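Local coordinates for protein metallophosphoesterase (Sphaerobacter thermophilus, PDB 3RQZ) that binds zinc at a two-metal site and probably acts as a phosphatase of the calcineurin-like metallophosphoesterase superfamily, in the YfcE family, at residues A[40-46]-A[88-94]; A[49-53]-A[96-101]. The contacts are given in a common frame with arbitrary orientation. Residues are numbered along the deposited sequence.

Interaction 1: residues A[40-46]-A[88-94]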
loop_
_atom_site.group_PDB
_atom_site.type_symbol
_atom_site.label_atom_id
_atom_site.label_comp_id
_atom_site.label_asym_id
_atom_site.label_seq_id
_atom_site.Cartn_x
_atom_site.Cartn_y
_atom_site.Cartn_z
ATOM N N GLY A 40 3.440 -10.456 -3.132
ATOM C CA GLY A 40 2.320 -10.897 -3.970
ATOM C C GLY A 40 2.390 -10.222 -5.321
ATOM O O GLY A 40 2.712 -9.022 -5.396
ATOM N N TYR A 41 2.118 -10.976 -6.387
ATOM C CA TYR A 41 2.112 -10.452 -7.771
ATOM C C TYR A 41 3.495 -10.172 -8.375
ATOM O O TYR A 41 3.808 -10.679 -9.444
ATOM C CB TYR A 41 1.259 -9.164 -7.909
ATOM C CG TYR A 41 -0.181 -9.268 -7.490
ATOM C CD1 TYR A 41 -0.982 -10.310 -7.938
ATOM C CD2 TYR A 41 -0.743 -8.320 -6.632
ATOM C CE1 TYR A 41 -2.306 -10.408 -7.561
ATOM C CE2 TYR A 41 -2.083 -8.400 -6.247
ATOM C CZ TYR A 41 -2.849 -9.450 -6.716
ATOM O OH TYR A 41 -4.165 -9.566 -6.359
ATOM N N GLY A 42 4.317 -9.363 -7.707
ATOM C CA GLY A 42 5.589 -8.917 -8.293
ATOM C C GLY A 42 6.757 -9.893 -8.150
ATOM O O GLY A 42 6.666 -10.874 -7.417
ATOM N N PRO A 43 7.866 -9.625 -8.869
ATOM C CA PRO A 43 9.019 -10.528 -8.972
ATOM C C PRO A 43 10.063 -10.452 -7.865
ATOM O O PRO A 43 11.000 -11.254 -7.865
ATOM C CB PRO A 43 9.672 -10.087 -10.299
ATOM C CG PRO A 43 9.423 -8.602 -10.308
ATOM C CD PRO A 43 8.062 -8.392 -9.662
ATOM N N ARG A 44 9.926 -9.507 -6.935
ATOM C CA ARG A 44 10.996 -9.302 -5.949
ATOM C C ARG A 44 10.474 -9.252 -4.519
ATOM O O ARG A 44 10.703 -8.261 -3.812
ATOM C CB ARG A 44 11.833 -8.036 -6.279
ATOM C CG ARG A 44 12.693 -8.105 -7.579
ATOM C CD ARG A 44 13.833 -9.134 -7.492
ATOM N NE ARG A 44 14.633 -9.238 -8.729
ATOM C CZ ARG A 44 14.434 -10.127 -9.696
ATOM N NH1 ARG A 44 13.422 -10.987 -9.613
ATOM N NH2 ARG A 44 15.236 -10.136 -10.772
ATOM N N PRO A 45 9.770 -10.313 -4.074
ATOM C CA PRO A 45 9.228 -10.241 -2.700
ATOM C C PRO A 45 10.280 -10.164 -1.596
ATOM O O PRO A 45 10.081 -9.398 -0.632
ATOM C CB PRO A 45 8.363 -11.512 -2.579
ATOM C CG PRO A 45 8.920 -12.443 -3.679
ATOM C CD PRO A 45 9.333 -11.530 -4.782
ATOM N N ARG A 46 11.395 -10.901 -1.708
ATOM C CA ARG A 46 12.396 -10.857 -0.634
ATOM C C ARG A 46 12.967 -9.460 -0.483
ATOM O O ARG A 46 13.062 -8.926 0.624
ATOM C CB ARG A 46 13.535 -11.842 -0.895
ATOM C CG ARG A 46 13.114 -13.283 -0.724
ATOM C CD ARG A 46 14.349 -14.222 -0.717
ATOM N NE ARG A 46 15.028 -14.165 -2.008
ATOM C CZ ARG A 46 14.741 -14.945 -3.054
ATOM N NH1 ARG A 46 13.805 -15.888 -2.961
ATOM N NH2 ARG A 46 15.407 -14.800 -4.199
ATOM N N TRP A 88 4.076 -19.396 -5.715
ATOM C CA TRP A 88 5.446 -18.995 -6.054
ATOM C C TRP A 88 5.952 -17.967 -5.028
ATOM O O TRP A 88 7.070 -18.071 -4.544
ATOM C CB TRP A 88 5.492 -18.372 -7.447
ATOM C CG TRP A 88 6.863 -17.875 -7.843
ATOM C CD1 TRP A 88 7.836 -18.600 -8.483
ATOM C CD2 TRP A 88 7.408 -16.563 -7.637
ATOM N NE1 TRP A 88 8.953 -17.821 -8.689
ATOM C CE2 TRP A 88 8.716 -16.565 -8.186
ATOM C CE3 TRP A 88 6.910 -15.377 -7.071
ATOM C CZ2 TRP A 88 9.545 -15.434 -8.160
ATOM C CZ3 TRP A 88 7.730 -14.238 -7.052
ATOM C CH2 TRP A 88 9.036 -14.280 -7.602
ATOM N N THR A 89 5.136 -16.965 -4.720
ATOM C CA THR A 89 5.534 -15.938 -3.766
ATOM C C THR A 89 5.932 -16.550 -2.397
ATOM O O THR A 89 6.993 -16.201 -1.848
ATOM C CB THR A 89 4.456 -14.828 -3.594
ATOM O OG1 THR A 89 4.274 -14.142 -4.845
ATOM C CG2 THR A 89 4.883 -13.789 -2.489
ATOM N N THR A 90 5.078 -17.437 -1.881
ATOM C CA THR A 90 5.304 -18.107 -0.610
ATOM C C THR A 90 6.665 -18.799 -0.605
ATOM O O THR A 90 7.430 -18.657 0.348
ATOM C CB THR A 90 4.195 -19.171 -0.312
ATOM O OG1 THR A 90 2.905 -18.630 -0.617
ATOM C CG2 THR A 90 4.233 -19.574 1.137
HETATM N N MSE A 91 6.963 -19.521 -1.688
HETATM C CA MSE A 91 8.230 -20.264 -1.844
HETATM C C MSE A 91 9.479 -19.372 -1.922
HETATM O O MSE A 91 10.584 -19.862 -1.757
HETATM C CB MSE A 91 8.185 -21.233 -3.053
HETATM C CG MSE A 91 7.209 -22.399 -2.899
HETATM SE SE MSE A 91 7.171 -23.248 -1.120
HETATM C CE MSE A 91 8.858 -24.213 -1.206
ATOM N N GLN A 92 9.314 -18.073 -2.184
ATOM C CA GLN A 92 10.447 -17.157 -2.230
ATOM C C GLN A 92 10.894 -16.716 -0.834
ATOM O O GLN A 92 12.043 -16.354 -0.643
ATOM C CB GLN A 92 10.126 -15.918 -3.074
ATOM C CG GLN A 92 9.604 -16.210 -4.508
ATOM C CD GLN A 92 10.371 -17.289 -5.229
ATOM O OE1 GLN A 92 9.812 -18.348 -5.590
ATOM N NE2 GLN A 92 11.663 -17.052 -5.433
ATOM N N LEU A 93 9.976 -16.753 0.123
ATOM C CA LEU A 93 10.215 -16.202 1.444
ATOM C C LEU A 93 11.066 -17.141 2.309
ATOM O O LEU A 93 10.797 -18.345 2.412
ATOM C CB LEU A 93 8.884 -15.867 2.119
ATOM C CG LEU A 93 7.983 -14.926 1.320
ATOM C CD1 LEU A 93 6.676 -14.644 2.103
ATOM C CD2 LEU A 93 8.701 -13.612 0.910
ATOM N N GLN A 94 12.125 -16.590 2.882
ATOM C CA GLN A 94 12.986 -17.351 3.798
ATOM C C GLN A 94 12.606 -17.038 5.259
ATOM O O GLN A 94 11.714 -16.207 5.483
ATOM C CB GLN A 94 14.430 -17.004 3.480
ATOM C CG GLN A 94 14.794 -17.429 2.064
ATOM C CD GLN A 94 16.127 -16.891 1.631
ATOM O OE1 GLN A 94 16.416 -15.700 1.811
ATOM N NE2 GLN A 94 16.962 -17.765 1.061
HETATM O O HOH W 1 5.474 -11.605 -4.986
#
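Pro45 packs its ring over helix 85-92 and touches side chains of residues 88-94. Its CD lies 3.9 Å from Trp88 CZ3, its CG 3.7 Å from Gln92 CB, and its CB 4.1 Å from Leu93 CD2. The six-membered end of the Trp88 indole also reaches the loop before Pro45. Pro43 O sits at the ring edge, 3.6 Å from Trp88 CH2. Helix 222-232 covers this side, touching both Pro43 of the loop and Trp88. A water joins the backbone of the loop to the Thr89 side chain. It accepts from Gly40 N (3.0 Å), donates to Gly42 O (2.8 Å) and lies 2.8 Å from Thr89 OG1, which is also hydrogen-bonded to Ala85 O. At the other end, Arg46 NH1 donates to Gln92 O (2.9 Å, nearly straight). Gly40 has a positive phi of 99°, at which a CB would collide with the preceding carbonyl O. The CA-to-CB bond of Tyr41 is directed away from residues 88-94, and its ring meets those of His13, a zinc ligand, and His65. Residues 40-44 thus form a loop beside the zinc site of the calcineurin-like phosphoesterase fold, backed by helix 85-92 and leading into helix 45-55.

Interaction 2: residues A[49-53]-A[96-101]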
loop_
_atom_site.group_PDB
_atom_site.type_symbol
_atom_site.label_atom_id
_atom_site.label_comp_id
_atom_site.label_asym_id
_atom_site.label_seq_id
_atom_site.Cartn_x
_atom_site.Cartn_y
_atom_site.Cartn_z
ATOM N N VAL A 49 10.536 -6.967 1.093
ATOM C CA VAL A 49 10.403 -7.161 2.538
ATOM C C VAL A 49 11.642 -6.633 3.269
ATOM O O VAL A 49 11.533 -5.980 4.311
ATOM C CB VAL A 49 10.186 -8.672 2.921
ATOM C CG1 VAL A 49 10.357 -8.898 4.433
ATOM C CG2 VAL A 49 8.835 -9.139 2.472
ATOM N N GLU A 50 12.820 -6.935 2.738
ATOM C CA GLU A 50 14.063 -6.496 3.378
ATOM C C GLU A 50 14.121 -4.976 3.493
ATOM O O GLU A 50 14.460 -4.441 4.561
ATOM C CB GLU A 50 15.291 -7.069 2.651
ATOM C CG GLU A 50 15.374 -8.593 2.810
ATOM C CD GLU A 50 16.319 -9.268 1.827
ATOM O OE1 GLU A 50 17.154 -8.569 1.228
ATOM O OE2 GLU A 50 16.253 -10.512 1.677
ATOM N N LEU A 51 13.736 -4.290 2.423
ATOM C CA LEU A 51 13.698 -2.827 2.403
ATOM C C LEU A 51 12.689 -2.205 3.358
ATOM O O LEU A 51 13.036 -1.313 4.152
ATOM C CB LEU A 51 13.352 -2.325 1.003
ATOM C CG LEU A 51 14.518 -2.237 0.046
ATOM C CD1 LEU A 51 13.998 -1.812 -1.290
ATOM C CD2 LEU A 51 15.484 -1.224 0.557
ATOM N N VAL A 52 11.437 -2.656 3.256
ATOM C CA VAL A 52 10.375 -2.156 4.141
ATOM C C VAL A 52 10.711 -2.377 5.628
ATOM O O VAL A 52 10.477 -1.483 6.480
ATOM C CB VAL A 52 8.973 -2.741 3.766
ATOM C CG1 VAL A 52 7.929 -2.426 4.883
ATOM C CG2 VAL A 52 8.503 -2.157 2.430
ATOM N N ARG A 53 11.260 -3.548 5.951
ATOM C CA ARG A 53 11.662 -3.856 7.337
ATOM C C ARG A 53 12.572 -2.768 7.935
ATOM O O ARG A 53 12.324 -2.270 9.061
ATOM C CB ARG A 53 12.367 -5.211 7.411
ATOM C CG ARG A 53 12.900 -5.547 8.797
ATOM C CD ARG A 53 13.412 -6.982 8.851
ATOM N NE ARG A 53 13.568 -7.406 10.233
ATOM C CZ ARG A 53 13.624 -8.661 10.636
ATOM N NH1 ARG A 53 13.537 -9.670 9.753
ATOM N NH2 ARG A 53 13.751 -8.899 11.931
ATOM N N GLU A 96 13.721 -15.256 7.770
ATOM C CA GLU A 96 13.758 -13.873 8.229
ATOM C C GLU A 96 12.579 -13.041 7.695
ATOM O O GLU A 96 12.064 -12.185 8.413
ATOM C CB GLU A 96 15.094 -13.219 7.842
ATOM C CG GLU A 96 15.205 -12.956 6.319
ATOM C CD GLU A 96 16.514 -12.335 5.908
ATOM O OE1 GLU A 96 17.255 -12.985 5.104
ATOM O OE2 GLU A 96 16.796 -11.200 6.384
ATOM N N HIS A 97 12.170 -13.292 6.439
ATOM C CA HIS A 97 11.036 -12.593 5.831
ATOM C C HIS A 97 9.737 -13.050 6.444
ATOM O O HIS A 97 8.863 -12.217 6.711
ATOM C CB HIS A 97 10.960 -12.819 4.320
ATOM C CG HIS A 97 12.265 -12.625 3.634
ATOM N ND1 HIS A 97 13.015 -13.683 3.172
ATOM C CD2 HIS A 97 12.995 -11.508 3.409
ATOM C CE1 HIS A 97 14.144 -13.225 2.663
ATOM N NE2 HIS A 97 14.152 -11.908 2.786
ATOM N N LEU A 98 9.599 -14.374 6.622
ATOM C CA LEU A 98 8.440 -14.947 7.312
ATOM C C LEU A 98 8.301 -14.410 8.743
ATOM O O LEU A 98 7.211 -14.033 9.156
ATOM C CB LEU A 98 8.501 -16.488 7.301
ATOM C CG LEU A 98 8.472 -17.020 5.846
ATOM C CD1 LEU A 98 8.975 -18.483 5.757
ATOM C CD2 LEU A 98 7.056 -16.847 5.256
ATOM N N GLN A 99 9.399 -14.378 9.495
ATOM C CA GLN A 99 9.358 -13.856 10.877
ATOM C C GLN A 99 8.945 -12.395 10.910
ATOM O O GLN A 99 8.186 -11.965 11.780
ATOM C CB GLN A 99 10.715 -14.015 11.569
ATOM C CG GLN A 99 11.084 -15.456 11.908
ATOM C CD GLN A 99 12.536 -15.563 12.348
ATOM O OE1 GLN A 99 13.127 -14.578 12.755
ATOM N NE2 GLN A 99 13.115 -16.754 12.247
ATOM N N TYR A 100 9.448 -11.613 9.964
ATOM C CA TYR A 100 9.088 -10.215 9.961
ATOM C C TYR A 100 7.586 -10.011 9.681
ATOM O O TYR A 100 6.913 -9.240 10.362
ATOM C CB TYR A 100 9.930 -9.422 8.935
ATOM C CG TYR A 100 9.485 -7.986 8.818
ATOM C CD1 TYR A 100 9.797 -7.060 9.817
ATOM C CD2 TYR A 100 8.769 -7.548 7.695
ATOM C CE1 TYR A 100 9.377 -5.722 9.730
ATOM C CE2 TYR A 100 8.344 -6.227 7.582
ATOM C CZ TYR A 100 8.663 -5.304 8.620
ATOM O OH TYR A 100 8.266 -3.985 8.515
ATOM N N LEU A 101 7.098 -10.651 8.628
ATOM C CA LEU A 101 5.678 -10.551 8.262
ATOM C C LEU A 101 4.786 -11.038 9.390
ATOM O O LEU A 101 3.791 -10.385 9.681
ATOM C CB LEU A 101 5.376 -11.261 6.953
ATOM C CG LEU A 101 6.051 -10.648 5.714
ATOM C CD1 LEU A 101 5.768 -11.549 4.543
ATOM C CD2 LEU A 101 5.628 -9.180 5.426
HETATM O O HOH W 2 9.915 -2.499 10.202
HETATM O O HOH W 3 14.147 -11.976 11.553
HETATM O O HOH W 4 14.235 -9.403 6.642
#
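Val49 starts the contact from helix 45-55, with its CA-to-CB bond directed at residues 96-101. Its CG1 lies 3.8 Å from His97 CD2 and 3.9 Å from Tyr100 CD2, and its CG2 reaches Leu101 CD2 at 4.4 Å. Glu50, one residue on, accepts a hydrogen bond from the imidazole: His97 NE2 to Glu50 OE2 is 2.8 Å. The other ring nitrogen, ND1, is bonded to Gln94 N, so both imidazole nitrogens are engaged. Val52 adds a lighter touch, with CG1 4.0 Å from Tyr100 OH. Arg53 closes the segment in extended form and lies across the tyrosine. Its CB sits 3.8 Å from the centroid of the Tyr100 ring, 11° off the normal, which makes a CH-pi contact. Its NH1 is bridged by separate waters to Gln99 OE1 and Glu96 OE2. A further water links Arg53 O with Tyr100 OH, which also bonds Ser60 OG. The axes of the two short segments approach to 10.5 Å, with 47° between their directions. Val49 and Val52 also touch Ile38, in the loop after strand 31-34. Helix 45-55 therefore sits between helix 95-103 and helix 16-26, which meets it through Leu51, while Ser60 belongs to edge strand 59-60.

In the fold
From the N terminus, the chain first supplies zinc ligands Asp11, His13 and Asp37, then enters residues 40-46 and helix 45-55. It goes on through strand 59-60 and helix 64-69 before turning back. Interaction 1 closes this excursion when helix 85-92 meets residues 40-46. Interaction 2 closes a second loop when the next helix, 95-103, meets residues 49-53. The two loops cross rather than nest, because their segments alternate along the chain. Their centres are 11 Å apart and they touch directly: Arg46 CD is 3.5 Å from His97 CE1, and Leu93 CB is 3.8 Å from Leu98 CD2. Together they join two successive helices to helix 45-55 and to the loop beside the zinc site.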